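Local atomic coordinates of tRNA (guanine(26)-N(2))-dimethyltransferase (Pyrococcus horikoshii, PDB entry 2DUL), a protein that probably dimethylates the N2 atom of guanine 26 in a number of tRNAs, with S-adenosyl-L-methionine as the methyl donor. Residues R105-L108 / K112-V115; A177-R180 / V185-R188. One frame throughout, in Å; residues are numbered along the deposited sequence.

Contact 1. Residues R105-L108 / K112-V115; sequences RAIL and KTIV
Leu108 and Ile114 face each other across two antiparallel strands whose axes come within 4.8 Å, at 171° between their directions. They form a hydrogen-bonded pair. Leu108 N gives its hydrogen to Ile114 O at 2.9 Å, and Ile114 N returns a bond to Leu108 O at 3.0 Å. Ile107 and Val115 make the next, non-hydrogen-bonded pair. Here Ile107 CA approaches Ile114 O at 3.3 Å as a CA-H...O contact, so this oxygen receives an N-H and a C-H from the same strand.

On one face of the sheet, Leu108 and Ile114 run alongside each other, their ends on the same side of the sheet. They meet through Leu108 CD2 and Ile114 CD1, 4.2 Å apart. Phe95 also touches both, and Val91 of helix 81-94 touches Ile114. Ile107 and Val115 share the other face, with Ile107 CG1 4.0 Å from Val115 CG1. With chi1 at -54°, Ile107 CG2 stands opposite the backbone N and reaches Ile114 O, with Thr113 CG2 slightly farther from Ile107 CG2, at 4.2 Å. Arg105 lays its CG 4.3 Å from Val115 CG1.

Strand 113-118 continues the sheet by pairing with strand 73-78. The two segments belong to a beta hairpin near one edge of the mixed sheet in this class I-like methyltransferase.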
ATOM      1  N   ARG A 105      -2.921  20.387 -21.286  1.00 26.69           N
ATOM      2  CA  ARG A 105      -1.682  20.196 -20.539  1.00 26.29           C
ATOM      3  C   ARG A 105      -1.083  21.553 -20.153  1.00 24.73           C
ATOM      4  O   ARG A 105      -0.904  22.427 -21.001  1.00 25.38           O
ATOM      5  CB  ARG A 105      -0.692  19.384 -21.379  1.00 28.71           C
ATOM      6  CG  ARG A 105       0.684  19.224 -20.766  1.00 32.84           C
ATOM      7  CD  ARG A 105       1.489  18.185 -21.532  1.00 36.28           C
ATOM      8  NE  ARG A 105       1.028  16.827 -21.249  1.00 38.90           N
ATOM      9  CZ  ARG A 105       1.178  15.795 -22.074  1.00 41.23           C
ATOM     10  NH1 ARG A 105       0.731  14.595 -21.725  1.00 39.99           N
ATOM     11  NH2 ARG A 105       1.756  15.964 -23.257  1.00 44.07           N
ATOM     12  N   ALA A 106      -0.793  21.730 -18.867  1.00 22.75           N
ATOM     13  CA  ALA A 106      -0.227  22.983 -18.367  1.00 22.16           C
ATOM     14  C   ALA A 106       1.073  22.671 -17.646  1.00 22.38           C
ATOM     15  O   ALA A 106       1.115  21.798 -16.785  1.00 22.93           O
ATOM     16  CB  ALA A 106      -1.211  23.666 -17.419  1.00 22.84           C
ATOM     17  N   ILE A 107       2.130  23.400 -17.987  1.00 21.68           N
ATOM     18  CA  ILE A 107       3.436  23.146 -17.406  1.00 21.72           C
ATOM     19  C   ILE A 107       4.088  24.366 -16.770  1.00 22.12           C
ATOM     20  O   ILE A 107       4.118  25.443 -17.365  1.00 21.99           O
ATOM     21  CB  ILE A 107       4.380  22.587 -18.488  1.00 22.81           C
ATOM     22  CG1 ILE A 107       3.733  21.360 -19.137  1.00 24.61           C
ATOM     23  CG2 ILE A 107       5.733  22.233 -17.877  1.00 21.68           C
ATOM     24  CD1 ILE A 107       4.490  20.815 -20.330  1.00 27.58           C
ATOM     25  N   LEU A 108       4.607  24.185 -15.559  1.00 22.42           N
ATOM     26  CA  LEU A 108       5.285  25.258 -14.833  1.00 22.98           C
ATOM     27  C   LEU A 108       6.737  24.833 -14.651  1.00 22.10           C
ATOM     28  O   LEU A 108       7.012  23.814 -14.025  1.00 21.90           O
ATOM     29  CB  LEU A 108       4.630  25.470 -13.467  1.00 23.39           C
ATOM     30  CG  LEU A 108       5.227  26.544 -12.544  1.00 27.63           C
ATOM     31  CD1 LEU A 108       5.085  27.934 -13.161  1.00 26.57           C
ATOM     32  CD2 LEU A 108       4.505  26.497 -11.205  1.00 27.64           C
ATOM     33  N   LYS A 112      10.909  23.377  -9.259  1.00 30.90           N
ATOM     34  CA  LYS A 112      10.375  22.060  -9.532  1.00 29.63           C
ATOM     35  C   LYS A 112       9.486  22.225 -10.757  1.00 27.52           C
ATOM     36  O   LYS A 112       8.854  23.267 -10.937  1.00 25.56           O
ATOM     37  CB  LYS A 112       9.571  21.542  -8.338  1.00 31.33           C
ATOM     38  CG  LYS A 112      10.425  21.332  -7.099  1.00 33.09           C
ATOM     39  CD  LYS A 112       9.703  20.522  -6.049  1.00 35.88           C
ATOM     40  CE  LYS A 112      10.607  20.266  -4.853  1.00 36.22           C
ATOM     41  NZ  LYS A 112      11.874  19.604  -5.257  1.00 39.98           N
ATOM     42  N   THR A 113       9.470  21.219 -11.618  1.00 23.91           N
ATOM     43  CA  THR A 113       8.647  21.272 -12.813  1.00 22.33           C
ATOM     44  C   THR A 113       7.347  20.553 -12.505  1.00 21.74           C
ATOM     45  O   THR A 113       7.352  19.412 -12.041  1.00 20.53           O
ATOM     46  CB  THR A 113       9.362  20.607 -14.001  1.00 22.48           C
ATOM     47  OG1 THR A 113      10.508  21.392 -14.341  1.00 25.39           O
ATOM     48  CG2 THR A 113       8.448  20.514 -15.217  1.00 21.69           C
ATOM     49  N   ILE A 114       6.238  21.242 -12.741  1.00 21.31           N
ATOM     50  CA  ILE A 114       4.916  20.690 -12.480  1.00 19.48           C
ATOM     51  C   ILE A 114       4.172  20.563 -13.803  1.00 18.82           C
ATOM     52  O   ILE A 114       4.073  21.523 -14.567  1.00 19.36           O
ATOM     53  CB  ILE A 114       4.131  21.606 -11.522  1.00 21.35           C
ATOM     54  CG1 ILE A 114       4.904  21.742 -10.209  1.00 23.89           C
ATOM     55  CG2 ILE A 114       2.735  21.041 -11.265  1.00 19.25           C
ATOM     56  CD1 ILE A 114       4.369  22.808  -9.284  1.00 28.38           C
ATOM     57  N   VAL A 115       3.668  19.366 -14.071  1.00 17.46           N
ATOM     58  CA  VAL A 115       2.944  19.096 -15.302  1.00 18.32           C
ATOM     59  C   VAL A 115       1.533  18.644 -14.956  1.00 19.76           C
ATOM     60  O   VAL A 115       1.338  17.592 -14.345  1.00 21.34           O
ATOM     61  CB  VAL A 115       3.640  17.989 -16.116  1.00 18.92           C
ATOM     62  CG1 VAL A 115       2.934  17.802 -17.451  1.00 18.68           C
ATOM     63  CG2 VAL A 115       5.107  18.349 -16.323  1.00 18.20           C
TER

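Contact 2. Residues A177-R180 / V185-R188; sequences ACLR and VPLR
Val185 meets Leu179 of helix 175-182 in the loop that follows this helix. Val185 CA lies 3.9 Å from Leu179 CD1. The two side chains extend in the same direction, with Val185 CG2 4.1 Å from Leu179 CD1. The CB of Val185 points away from the helix, and its side chain also touches Tyr273 of strand 273-277.

Pro186 turns toward the helix and carries the buried half of the contact. Pro186 CD and CB each lie 3.8 Å from Cys178 SG, and Pro186 CG is 3.8 Å from Cys178 CB. The sulfur is anti to the backbone N (chi1 -170°), which carries it out from the helix to the proline ring. Leu179 CD1 touches the same ring, 4.3 Å from Pro186 CD. A glycine in place of Pro186 would probably take away the ring that covers Cys178 SG and CB on this side, and let the loop backbone turn more freely.

Beyond the proline the chain leaves the helix. Leu187 packs on Phe252 and Tyr273, and Arg188 forms a salt bridge with Asp254. No hydrogen bond joins the two segments. This is apolar helix-to-loop packing, in which the chain leaving helix 175-182 folds back against it before helix 192-209.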
ATOM      1  N   ALA A 177     -15.964 -11.286  -7.292  1.00 21.95           N
ATOM      2  CA  ALA A 177     -15.338 -10.051  -7.745  1.00 20.70           C
ATOM      3  C   ALA A 177     -13.824 -10.127  -7.518  1.00 21.02           C
ATOM      4  O   ALA A 177     -13.045  -9.604  -8.316  1.00 18.17           O
ATOM      5  CB  ALA A 177     -15.922  -8.857  -6.995  1.00 22.73           C
ATOM      6  N   CYS A 178     -13.409 -10.784  -6.435  1.00 18.92           N
ATOM      7  CA  CYS A 178     -11.983 -10.896  -6.144  1.00 19.90           C
ATOM      8  C   CYS A 178     -11.314 -11.754  -7.206  1.00 19.23           C
ATOM      9  O   CYS A 178     -10.201 -11.458  -7.633  1.00 18.71           O
ATOM     10  CB  CYS A 178     -11.738 -11.498  -4.751  1.00 18.31           C
ATOM     11  SG  CYS A 178      -9.994 -11.385  -4.209  1.00 18.45           S
ATOM     12  N   LEU A 179     -11.991 -12.816  -7.635  1.00 19.05           N
ATOM     13  CA  LEU A 179     -11.440 -13.686  -8.674  1.00 20.75           C
ATOM     14  C   LEU A 179     -11.276 -12.896  -9.975  1.00 20.09           C
ATOM     15  O   LEU A 179     -10.256 -13.007 -10.658  1.00 19.26           O
ATOM     16  CB  LEU A 179     -12.362 -14.882  -8.926  1.00 24.12           C
ATOM     17  CG  LEU A 179     -11.996 -16.231  -8.301  1.00 29.49           C
ATOM     18  CD1 LEU A 179     -11.862 -16.096  -6.796  1.00 30.04           C
ATOM     19  CD2 LEU A 179     -13.066 -17.261  -8.663  1.00 30.38           C
ATOM     20  N   ARG A 180     -12.285 -12.097 -10.312  1.00 16.78           N
ATOM     21  CA  ARG A 180     -12.245 -11.306 -11.537  1.00 16.76           C
ATOM     22  C   ARG A 180     -11.188 -10.206 -11.532  1.00 17.61           C
ATOM     23  O   ARG A 180     -10.459 -10.037 -12.511  1.00 16.88           O
ATOM     24  CB  ARG A 180     -13.609 -10.657 -11.824  1.00 17.22           C
ATOM     25  CG  ARG A 180     -14.765 -11.631 -12.086  1.00 19.08           C
ATOM     26  CD  ARG A 180     -15.885 -10.945 -12.872  1.00 19.40           C
ATOM     27  NE  ARG A 180     -16.306  -9.694 -12.245  1.00 21.33           N
ATOM     28  CZ  ARG A 180     -17.088  -9.608 -11.171  1.00 21.14           C
ATOM     29  NH1 ARG A 180     -17.558 -10.702 -10.590  1.00 22.18           N
ATOM     30  NH2 ARG A 180     -17.384  -8.418 -10.661  1.00 23.38           N
ATOM     31  N   VAL A 185      -8.206 -16.304  -4.759  1.00 15.95           N
ATOM     32  CA  VAL A 185      -9.292 -16.733  -3.880  1.00 17.19           C
ATOM     33  C   VAL A 185      -9.041 -16.114  -2.499  1.00 17.92           C
ATOM     34  O   VAL A 185      -8.074 -16.462  -1.815  1.00 16.20           O
ATOM     35  CB  VAL A 185      -9.324 -18.283  -3.755  1.00 18.10           C
ATOM     36  CG1 VAL A 185     -10.480 -18.716  -2.865  1.00 22.87           C
ATOM     37  CG2 VAL A 185      -9.451 -18.917  -5.143  1.00 18.90           C
ATOM     38  N   PRO A 186      -9.915 -15.188  -2.070  1.00 18.39           N
ATOM     39  CA  PRO A 186      -9.771 -14.521  -0.773  1.00 19.04           C
ATOM     40  C   PRO A 186     -10.193 -15.351   0.439  1.00 18.65           C
ATOM     41  O   PRO A 186     -10.983 -16.291   0.327  1.00 18.64           O
ATOM     42  CB  PRO A 186     -10.630 -13.273  -0.943  1.00 18.24           C
ATOM     43  CG  PRO A 186     -11.793 -13.812  -1.721  1.00 16.01           C
ATOM     44  CD  PRO A 186     -11.129 -14.718  -2.768  1.00 18.16           C
ATOM     45  N   LEU A 187      -9.652 -14.985   1.595  1.00 19.06           N
ATOM     46  CA  LEU A 187      -9.967 -15.655   2.851  1.00 20.57           C
ATOM     47  C   LEU A 187     -10.638 -14.658   3.789  1.00 20.77           C
ATOM     48  O   LEU A 187     -10.040 -13.651   4.165  1.00 19.96           O
ATOM     49  CB  LEU A 187      -8.695 -16.192   3.512  1.00 19.55           C
ATOM     50  CG  LEU A 187      -8.882 -16.730   4.941  1.00 22.19           C
ATOM     51  CD1 LEU A 187      -9.867 -17.886   4.940  1.00 22.42           C
ATOM     52  CD2 LEU A 187      -7.540 -17.172   5.507  1.00 20.92           C
ATOM     53  N   ARG A 188     -11.885 -14.919   4.158  1.00 24.27           N
ATOM     54  CA  ARG A 188     -12.569 -14.010   5.068  1.00 25.82           C
ATOM     55  C   ARG A 188     -12.251 -14.352   6.523  1.00 24.86           C
ATOM     56  O   ARG A 188     -11.658 -15.392   6.808  1.00 25.23           O
ATOM     57  CB  ARG A 188     -14.082 -14.031   4.812  1.00 31.12           C
ATOM     58  CG  ARG A 188     -14.691 -15.390   4.512  1.00 37.95           C
ATOM     59  CD  ARG A 188     -14.879 -16.236   5.760  1.00 44.51           C
ATOM     60  NE  ARG A 188     -13.750 -17.127   6.019  1.00 49.18           N
ATOM     61  CZ  ARG A 188     -13.637 -17.886   7.106  1.00 49.92           C
ATOM     62  NH1 ARG A 188     -12.580 -18.671   7.261  1.00 50.28           N
ATOM     63  NH2 ARG A 188     -14.577 -17.853   8.043  1.00 51.57           N
TER

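Contacts 1 and 2 share no secondary-structure element. They lie on opposite sides of the chain's centre, with their nearest atoms about 29 Å apart. Both are only partly buried. Contact 1 is the farther out, about 27 Å between its centre and that of the chain, against about 18 Å for contact 2. Contact 1 joins two strands of the large sheet, and its backbones bond directly. Contact 2 ties a short helix to the loop after it through apolar contacts, with no hydrogen bond between the segments, and it buries less surface. Each has a buried apolar part: Leu108 and Ile114 in one, Cys178 and Pro186 in the other. In contact 2, Leu179 and Val185 form the exposed part.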